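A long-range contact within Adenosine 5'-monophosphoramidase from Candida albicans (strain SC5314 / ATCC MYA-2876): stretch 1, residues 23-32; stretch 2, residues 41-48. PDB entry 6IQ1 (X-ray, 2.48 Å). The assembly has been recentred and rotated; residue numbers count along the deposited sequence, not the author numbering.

Stretch 1, residues 23-32: IETAKTYSFL
Stretch 2 41-48: HVLIIPKH

What forms the apolar centre? Phe 31, chi1 57° and chi2 -76°, shares one sheet face with Leu 43, Ile 45 and Tyr 29. Leu 43 (m, t) lays CB over one ring face, CD1 3.5 Å from Phe 31 CE2; Ile 45 (p, t) meets the ring edge, CD1 3.9 Å from Phe 31 CE1. Tyr 29 (t) adds CB, 4.0 Å from Ile 45 CG1, before its ring leads away.

How does the backbone hold this register? Strands 28-32 and 42-46 run antiparallel at 161°, phi mostly -107° to -166° and psi 119° to 160°. Two pairs hydrogen-bond reciprocally: Tyr 29 N to Ile 45 O and Ile 45 N to Tyr 29 O, both 2.9 Å; Phe 31 N to Leu 43 O, 3.1 Å, and Leu 43 N to Phe 31 O, 2.8 Å.

What lies on the other face? Thr 28 (m), Ser 30 (p), Ile 44 (m, 95°) and Pro 46 do; methyls Thr 28 CG2 and Ile 44 CG2, both apolar, meet at 3.5 Å.

What closes the polar edge? Lys 47 N hydrogen-bonds to Lys 27 O at 3.0 Å. The Lys 47 side chain (m, t, t, t) hydrogen-bonds through NZ to Thr 25 O, 2.7 Å, and to Glu 24 OE2, 2.9 Å, where opposite charges form a salt bridge.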

ATOM      1  N   ILE D  23       6.394   9.476  13.589  1.00 33.84           N
ATOM      2  CA  ILE D  23       5.281  10.409  13.537  1.00 29.88           C
ATOM      3  C   ILE D  23       4.095   9.764  14.233  1.00 28.79           C
ATOM      4  O   ILE D  23       3.794   8.590  14.001  1.00 33.03           O
ATOM      5  CB  ILE D  23       4.951  10.789  12.083  1.00 31.47           C
ATOM      6  CG1 ILE D  23       6.030  11.735  11.520  1.00 31.16           C
ATOM      7  CG2 ILE D  23       3.555  11.405  11.975  1.00 28.83           C
ATOM      8  CD1 ILE D  23       5.837  12.108  10.042  1.00 30.54           C
ATOM      9  N   GLU D  24       3.435  10.512  15.101  1.00 30.00           N
ATOM     10  CA  GLU D  24       2.173  10.071  15.673  1.00 30.01           C
ATOM     11  C   GLU D  24       1.094  11.126  15.438  1.00 31.57           C
ATOM     12  O   GLU D  24       1.368  12.328  15.384  1.00 26.43           O
ATOM     13  CB  GLU D  24       2.296   9.779  17.158  1.00 29.57           C
ATOM     14  CG  GLU D  24       1.097   9.040  17.686  1.00 34.61           C
ATOM     15  CD  GLU D  24       1.125   8.836  19.185  1.00 40.97           C
ATOM     16  OE1 GLU D  24       2.231   8.881  19.795  1.00 41.31           O
ATOM     17  OE2 GLU D  24       0.020   8.619  19.740  1.00 37.41           O
ATOM     18  N   THR D  25      -0.138  10.651  15.304  1.00 30.25           N
ATOM     19  CA  THR D  25      -1.296  11.452  14.941  1.00 29.58           C
ATOM     20  C   THR D  25      -2.429  11.039  15.878  1.00 35.43           C
ATOM     21  O   THR D  25      -2.327  10.033  16.584  1.00 32.03           O
ATOM     22  CB  THR D  25      -1.623  11.240  13.436  1.00 33.06           C
ATOM     23  OG1 THR D  25      -0.751  12.037  12.619  1.00 32.25           O
ATOM     24  CG2 THR D  25      -3.031  11.551  13.088  1.00 40.46           C
ATOM     25  N   ALA D  26      -3.489  11.849  15.934  1.00 31.26           N
ATOM     26  CA  ALA D  26      -4.689  11.424  16.645  1.00 33.30           C
ATOM     27  C   ALA D  26      -5.117  10.022  16.225  1.00 35.29           C
ATOM     28  O   ALA D  26      -5.591   9.233  17.051  1.00 37.27           O
ATOM     29  CB  ALA D  26      -5.828  12.420  16.404  1.00 27.07           C
ATOM     30  N   LYS D  27      -4.946   9.686  14.947  1.00 31.86           N
ATOM     31  CA  LYS D  27      -5.429   8.419  14.423  1.00 36.79           C
ATOM     32  C   LYS D  27      -4.341   7.426  14.014  1.00 33.66           C
ATOM     33  O   LYS D  27      -4.645   6.237  13.879  1.00 32.11           O
ATOM     34  CB  LYS D  27      -6.362   8.674  13.225  1.00 34.75           C
ATOM     35  CG  LYS D  27      -7.773   9.075  13.655  1.00 34.89           C
ATOM     36  CD  LYS D  27      -8.564   9.687  12.494  1.00 38.04           C
ATOM     37  CE  LYS D  27      -9.793  10.460  12.986  1.00 36.23           C
ATOM     38  NZ  LYS D  27     -10.655   9.645  13.896  1.00 43.98           N
ATOM     39  N   THR D  28      -3.091   7.854  13.840  1.00 30.52           N
ATOM     40  CA  THR D  28      -2.081   6.989  13.254  1.00 29.72           C
ATOM     41  C   THR D  28      -0.828   6.938  14.121  1.00 30.43           C
ATOM     42  O   THR D  28      -0.480   7.918  14.785  1.00 32.36           O
ATOM     43  CB  THR D  28      -1.738   7.478  11.831  1.00 32.12           C
ATOM     44  OG1 THR D  28      -2.917   7.428  11.020  1.00 28.84           O
ATOM     45  CG2 THR D  28      -0.674   6.613  11.192  1.00 26.86           C
ATOM     46  N   TYR D  29      -0.139   5.788  14.096  1.00 26.34           N
ATOM     47  CA  TYR D  29       1.100   5.583  14.847  1.00 27.61           C
ATOM     48  C   TYR D  29       2.164   4.932  13.966  1.00 29.68           C
ATOM     49  O   TYR D  29       1.909   3.901  13.324  1.00 28.30           O
ATOM     50  CB  TYR D  29       0.847   4.718  16.091  1.00 26.27           C
ATOM     51  CG  TYR D  29       2.031   4.643  17.026  1.00 29.15           C
ATOM     52  CD1 TYR D  29       3.072   3.746  16.794  1.00 29.89           C
ATOM     53  CD2 TYR D  29       2.112   5.462  18.135  1.00 34.87           C
ATOM     54  CE1 TYR D  29       4.157   3.678  17.629  1.00 31.87           C
ATOM     55  CE2 TYR D  29       3.198   5.391  18.997  1.00 37.87           C
ATOM     56  CZ  TYR D  29       4.217   4.502  18.736  1.00 38.10           C
ATOM     57  OH  TYR D  29       5.305   4.437  19.577  1.00 40.66           O
ATOM     58  N   SER D  30       3.368   5.499  13.959  1.00 26.33           N
ATOM     59  CA  SER D  30       4.420   4.947  13.116  1.00 30.28           C
ATOM     60  C   SER D  30       5.746   4.844  13.869  1.00 29.51           C
ATOM     61  O   SER D  30       6.034   5.622  14.781  1.00 30.50           O
ATOM     62  CB  SER D  30       4.578   5.772  11.821  1.00 24.05           C
ATOM     63  OG  SER D  30       4.923   7.108  12.101  1.00 30.87           O
ATOM     64  N   PHE D  31       6.557   3.873  13.456  1.00 29.12           N
ATOM     65  CA  PHE D  31       7.760   3.476  14.172  1.00 31.57           C
ATOM     66  C   PHE D  31       8.610   2.594  13.265  1.00 32.10           C
ATOM     67  O   PHE D  31       8.119   2.021  12.286  1.00 31.74           O
ATOM     68  CB  PHE D  31       7.425   2.745  15.485  1.00 29.23           C
ATOM     69  CG  PHE D  31       6.562   1.518  15.308  1.00 28.76           C
ATOM     70  CD1 PHE D  31       5.197   1.629  15.057  1.00 31.08           C
ATOM     71  CD2 PHE D  31       7.106   0.255  15.417  1.00 31.57           C
ATOM     72  CE1 PHE D  31       4.397   0.495  14.900  1.00 29.86           C
ATOM     73  CE2 PHE D  31       6.313  -0.892  15.269  1.00 35.24           C
ATOM     74  CZ  PHE D  31       4.961  -0.775  15.005  1.00 32.12           C
ATOM     75  N   LEU D  32       9.897   2.502  13.612  1.00 34.79           N
ATOM     76  CA  LEU D  32      10.862   1.707  12.858  1.00 30.60           C
ATOM     77  C   LEU D  32      10.553   0.216  12.936  1.00 35.61           C
ATOM     78  O   LEU D  32      10.161  -0.308  13.987  1.00 32.27           O
ATOM     79  CB  LEU D  32      12.267   1.941  13.396  1.00 28.67           C
ATOM     80  CG  LEU D  32      12.989   3.225  12.995  1.00 34.12           C
ATOM     81  CD1 LEU D  32      14.328   3.338  13.740  1.00 32.52           C
ATOM     82  CD2 LEU D  32      13.198   3.298  11.482  1.00 29.77           C
ATOM     83  N   HIS D  41      13.162   1.078   7.035  1.00 29.72           N
ATOM     84  CA  HIS D  41      11.890   0.365   6.970  1.00 32.69           C
ATOM     85  C   HIS D  41      10.972   0.840   8.100  1.00 32.92           C
ATOM     86  O   HIS D  41      11.255   0.608   9.281  1.00 32.94           O
ATOM     87  CB  HIS D  41      12.180  -1.137   7.052  1.00 32.21           C
ATOM     88  CG  HIS D  41      10.995  -2.029   6.848  1.00 29.93           C
ATOM     89  ND1 HIS D  41      11.125  -3.394   6.691  1.00 32.70           N
ATOM     90  CD2 HIS D  41       9.670  -1.773   6.799  1.00 29.82           C
ATOM     91  CE1 HIS D  41       9.933  -3.941   6.554  1.00 28.15           C
ATOM     92  NE2 HIS D  41       9.031  -2.976   6.612  1.00 30.54           N
ATOM     93  N   VAL D  42       9.883   1.521   7.755  1.00 31.85           N
ATOM     94  CA  VAL D  42       8.969   2.094   8.734  1.00 31.29           C
ATOM     95  C   VAL D  42       7.657   1.338   8.661  1.00 30.33           C
ATOM     96  O   VAL D  42       7.274   0.852   7.595  1.00 32.42           O
ATOM     97  CB  VAL D  42       8.761   3.601   8.480  1.00 30.70           C
ATOM     98  CG1 VAL D  42       7.710   4.199   9.434  1.00 27.56           C
ATOM     99  CG2 VAL D  42      10.086   4.331   8.605  1.00 31.07           C
ATOM    100  N   LEU D  43       6.992   1.195   9.811  1.00 31.31           N
ATOM    101  CA  LEU D  43       5.629   0.686   9.881  1.00 30.31           C
ATOM    102  C   LEU D  43       4.696   1.835  10.213  1.00 30.12           C
ATOM    103  O   LEU D  43       5.065   2.743  10.954  1.00 27.92           O
ATOM    104  CB  LEU D  43       5.464  -0.406  10.939  1.00 29.56           C
ATOM    105  CG  LEU D  43       6.398  -1.600  10.812  1.00 35.61           C
ATOM    106  CD1 LEU D  43       6.331  -2.420  12.071  1.00 31.93           C
ATOM    107  CD2 LEU D  43       6.058  -2.437   9.575  1.00 31.22           C
ATOM    108  N   ILE D  44       3.486   1.784   9.655  1.00 27.69           N
ATOM    109  CA  ILE D  44       2.480   2.823   9.844  1.00 28.51           C
ATOM    110  C   ILE D  44       1.162   2.124  10.125  1.00 26.88           C
ATOM    111  O   ILE D  44       0.684   1.346   9.292  1.00 29.44           O
ATOM    112  CB  ILE D  44       2.335   3.739   8.617  1.00 28.53           C
ATOM    113  CG1 ILE D  44       3.681   4.354   8.219  1.00 24.89           C
ATOM    114  CG2 ILE D  44       1.285   4.798   8.884  1.00 29.76           C
ATOM    115  CD1 ILE D  44       4.412   3.582   7.134  1.00 27.31           C
ATOM    116  N   ILE D  45       0.584   2.378  11.294  1.00 28.40           N
ATOM    117  CA  ILE D  45      -0.590   1.618  11.724  1.00 27.91           C
ATOM    118  C   ILE D  45      -1.721   2.541  12.173  1.00 30.11           C
ATOM    119  O   ILE D  45      -1.489   3.591  12.796  1.00 29.40           O
ATOM    120  CB  ILE D  45      -0.220   0.616  12.834  1.00 32.27           C
ATOM    121  CG1 ILE D  45       0.056   1.325  14.160  1.00 27.03           C
ATOM    122  CG2 ILE D  45       0.996  -0.246  12.421  1.00 28.28           C
ATOM    123  CD1 ILE D  45       0.481   0.365  15.257  1.00 32.04           C
ATOM    124  N   PRO D  46      -2.963   2.197  11.859  1.00 29.90           N
ATOM    125  CA  PRO D  46      -4.086   2.857  12.522  1.00 30.58           C
ATOM    126  C   PRO D  46      -4.122   2.457  13.990  1.00 32.10           C
ATOM    127  O   PRO D  46      -3.698   1.362  14.365  1.00 32.73           O
ATOM    128  CB  PRO D  46      -5.306   2.325  11.764  1.00 32.80           C
ATOM    129  CG  PRO D  46      -4.880   0.970  11.293  1.00 35.01           C
ATOM    130  CD  PRO D  46      -3.394   1.083  10.991  1.00 32.30           C
ATOM    131  N   LYS D  47      -4.622   3.365  14.835  1.00 33.74           N
ATOM    132  CA  LYS D  47      -4.717   3.057  16.262  1.00 36.80           C
ATOM    133  C   LYS D  47      -5.874   2.110  16.550  1.00 39.42           C
ATOM    134  O   LYS D  47      -5.797   1.294  17.477  1.00 51.40           O
ATOM    135  CB  LYS D  47      -4.853   4.336  17.070  1.00 29.77           C
ATOM    136  CG  LYS D  47      -3.517   5.022  17.336  1.00 32.55           C
ATOM    137  CD  LYS D  47      -3.718   6.526  17.577  1.00 35.25           C
ATOM    138  CE  LYS D  47      -2.431   7.191  18.042  1.00 34.65           C
ATOM    139  NZ  LYS D  47      -2.693   8.502  18.718  1.00 33.01           N
ATOM    140  N   HIS D  48      -6.933   2.199  15.760  1.00 33.45           N
ATOM    141  CA  HIS D  48      -8.029   1.243  15.794  1.00 32.28           C
ATOM    142  C   HIS D  48      -7.536  -0.159  15.443  1.00 38.11           C
ATOM    143  O   HIS D  48      -6.856  -0.354  14.427  1.00 36.35           O
ATOM    144  CB  HIS D  48      -9.084   1.710  14.793  1.00 32.95           C
ATOM    145  CG  HIS D  48     -10.364   0.945  14.834  1.00 32.40           C
ATOM    146  ND1 HIS D  48     -10.510  -0.295  14.249  1.00 35.21           N
ATOM    147  CD2 HIS D  48     -11.574   1.267  15.346  1.00 30.13           C
ATOM    148  CE1 HIS D  48     -11.747  -0.719  14.427  1.00 33.91           C
ATOM    149  NE2 HIS D  48     -12.413   0.211  15.089  1.00 38.30           N
TER